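Local atomic coordinates of R.Pab1 family restriction endonuclease (Campylobacter coli, PDB entry 7CFA), a protein that acts as a restriction DNA glycosylase that excises bases from its recognition sequence in DNA, probably to defend the cell against foreign DNA. Residues G168-C173 with K216-L221. The protein carries 2 engineered substitutions. Sequence-based numbering, arbitrary orientation.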
# COMPACT_ATOMS: atom_id res chain seq x y z
N GLY A 168 -1.59 -8.33 -9.46
CA GLY A 168 -1.95 -9.16 -8.33
C GLY A 168 -0.72 -9.59 -7.55
O GLY A 168 0.29 -9.98 -8.14
N MET A 169 -0.81 -9.49 -6.23
CA MET A 169 0.22 -9.97 -5.31
C MET A 169 -0.37 -11.12 -4.51
O MET A 169 -1.37 -10.95 -3.81
CB MET A 169 0.70 -8.86 -4.38
CG MET A 169 1.72 -7.91 -5.01
SD MET A 169 1.05 -6.91 -6.35
CE MET A 169 -0.20 -5.97 -5.48
N LEU A 170 0.25 -12.29 -4.62
CA LEU A 170 -0.24 -13.49 -3.95
C LEU A 170 0.44 -13.64 -2.60
O LEU A 170 1.67 -13.53 -2.50
CB LEU A 170 -0.01 -14.72 -4.82
CG LEU A 170 -0.67 -16.04 -4.40
CD1 LEU A 170 -1.03 -16.86 -5.63
CD2 LEU A 170 0.24 -16.85 -3.48
N TYR A 171 -0.35 -13.90 -1.57
CA TYR A 171 0.15 -14.14 -0.22
C TYR A 171 -0.30 -15.52 0.23
O TYR A 171 -1.47 -15.89 0.06
CB TYR A 171 -0.34 -13.07 0.75
CG TYR A 171 0.20 -11.69 0.45
CD1 TYR A 171 -0.44 -10.86 -0.46
CD2 TYR A 171 1.35 -11.22 1.07
CE1 TYR A 171 0.05 -9.60 -0.74
CE2 TYR A 171 1.85 -9.96 0.80
CZ TYR A 171 1.20 -9.15 -0.11
OH TYR A 171 1.69 -7.90 -0.38
N PHE A 172 0.63 -16.29 0.80
CA PHE A 172 0.36 -17.63 1.29
C PHE A 172 0.24 -17.56 2.81
O PHE A 172 1.16 -17.10 3.49
CB PHE A 172 1.47 -18.58 0.87
CG PHE A 172 1.24 -20.01 1.26
CD1 PHE A 172 -0.01 -20.59 1.13
CD2 PHE A 172 2.28 -20.79 1.73
CE1 PHE A 172 -0.22 -21.91 1.48
CE2 PHE A 172 2.08 -22.11 2.08
CZ PHE A 172 0.83 -22.67 1.95
N CYS A 173 -0.90 -18.01 3.34
CA CYS A 173 -1.22 -17.82 4.75
C CYS A 173 -1.59 -19.14 5.41
O CYS A 173 -2.20 -20.02 4.80
CB CYS A 173 -2.37 -16.82 4.92
SG CYS A 173 -2.08 -15.22 4.13
N LYS A 216 -0.93 -23.46 -10.03
CA LYS A 216 -1.99 -23.25 -11.01
C LYS A 216 -2.61 -21.87 -10.88
O LYS A 216 -2.97 -21.25 -11.89
CB LYS A 216 -3.06 -24.34 -10.86
CG LYS A 216 -4.13 -24.30 -11.93
CD LYS A 216 -5.09 -25.48 -11.82
CE LYS A 216 -5.90 -25.42 -10.53
NZ LYS A 216 -6.93 -26.50 -10.48
N ILE A 217 -2.73 -21.36 -9.65
CA ILE A 217 -3.32 -20.04 -9.45
C ILE A 217 -2.39 -18.95 -9.98
O ILE A 217 -2.85 -17.98 -10.60
CB ILE A 217 -3.65 -19.83 -7.96
CG1 ILE A 217 -4.78 -20.77 -7.54
CG2 ILE A 217 -4.05 -18.38 -7.70
CD1 ILE A 217 -5.10 -20.72 -6.06
N PHE A 218 -1.08 -19.09 -9.76
CA PHE A 218 -0.14 -18.17 -10.38
C PHE A 218 -0.30 -18.16 -11.90
O PHE A 218 -0.23 -17.11 -12.53
CB PHE A 218 1.30 -18.54 -10.02
CG PHE A 218 1.80 -17.90 -8.75
CD1 PHE A 218 2.10 -16.55 -8.71
CD2 PHE A 218 1.99 -18.66 -7.60
CE1 PHE A 218 2.57 -15.96 -7.55
CE2 PHE A 218 2.45 -18.08 -6.44
CZ PHE A 218 2.74 -16.73 -6.41
N GLY A 219 -0.55 -19.34 -12.49
CA GLY A 219 -0.64 -19.46 -13.93
C GLY A 219 -1.79 -18.71 -14.57
O GLY A 219 -1.76 -18.46 -15.78
N ILE A 220 -2.80 -18.34 -13.79
CA ILE A 220 -3.94 -17.58 -14.30
C ILE A 220 -3.89 -16.12 -13.88
O ILE A 220 -4.86 -15.38 -14.10
CB ILE A 220 -5.27 -18.23 -13.89
CG1 ILE A 220 -5.53 -17.99 -12.40
CG2 ILE A 220 -5.26 -19.71 -14.20
CD1 ILE A 220 -6.91 -18.43 -11.94
N LEU A 221 -2.80 -15.68 -13.26
CA LEU A 221 -2.71 -14.30 -12.79
C LEU A 221 -2.61 -13.34 -13.97
O LEU A 221 -3.33 -12.33 -14.02
CB LEU A 221 -1.52 -14.15 -11.85
CG LEU A 221 -1.53 -12.93 -10.92
CD1 LEU A 221 -2.83 -12.86 -10.15
CD2 LEU A 221 -0.35 -13.00 -9.97
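Gly168 lies opposite Leu221, their CA atoms 6.8 Å apart, and Leu170 faces Phe218 with the CA atoms 8.0 Å apart, so the partner's number falls as the strand's rises. Residues 168-173 belong to the long strand 166-175, whereas 216-221 covers the C-terminal part of helix 208-219 and runs on to Leu221, whose N donates to Phe218 O at 3.0 Å.

Leu170 carries most of the contact. With CG anti to the backbone N (chi1 -170°), its branched end reaches across to the Phe218 ring, and CD1 settles over one face. This CH-pi contact spans 3.9 Å from CD1 to the ring centroid, 15° from the ring normal, with the methyl displaced slightly toward the rim. Leu170 CB meets the far end of the ring, 3.8 Å from Phe218 CZ, while Leu170 CD2 lies by the CE2 and CZ carbons. The same CD1 also touches Ile217, whose CG2 methyl, anti to its own backbone N, comes within 4.0 Å of it. One leucine methyl is thus shared by two consecutive helix residues. Tyr55 adds an edge-to-face ring contact to Phe218, and Met214 on the same helix packs against Leu170.

At the start of the strand segment the contact passes from side chain to backbone: Leu221 CD2 lies 3.6 Å from Gly168 O. Leu221 CD1 occupies the place toward which a beta carbon on Gly168 would have pointed, and the absence of one lets the leucine come this close. The amide of Gly168 is hydrogen-bonded to Glu112 OE2.

This small, largely buried apolar patch joins the C-terminal part of helix 208-219 to strand 166-175, and Phe172, packing on Ile210 and Phe211, extends the same helix-sheet interface. Dispersion and CH-pi attraction, without a polar pair between the segments, make cohesion depend on close fit and burial, with little directionality beyond the methyl's place over the ring.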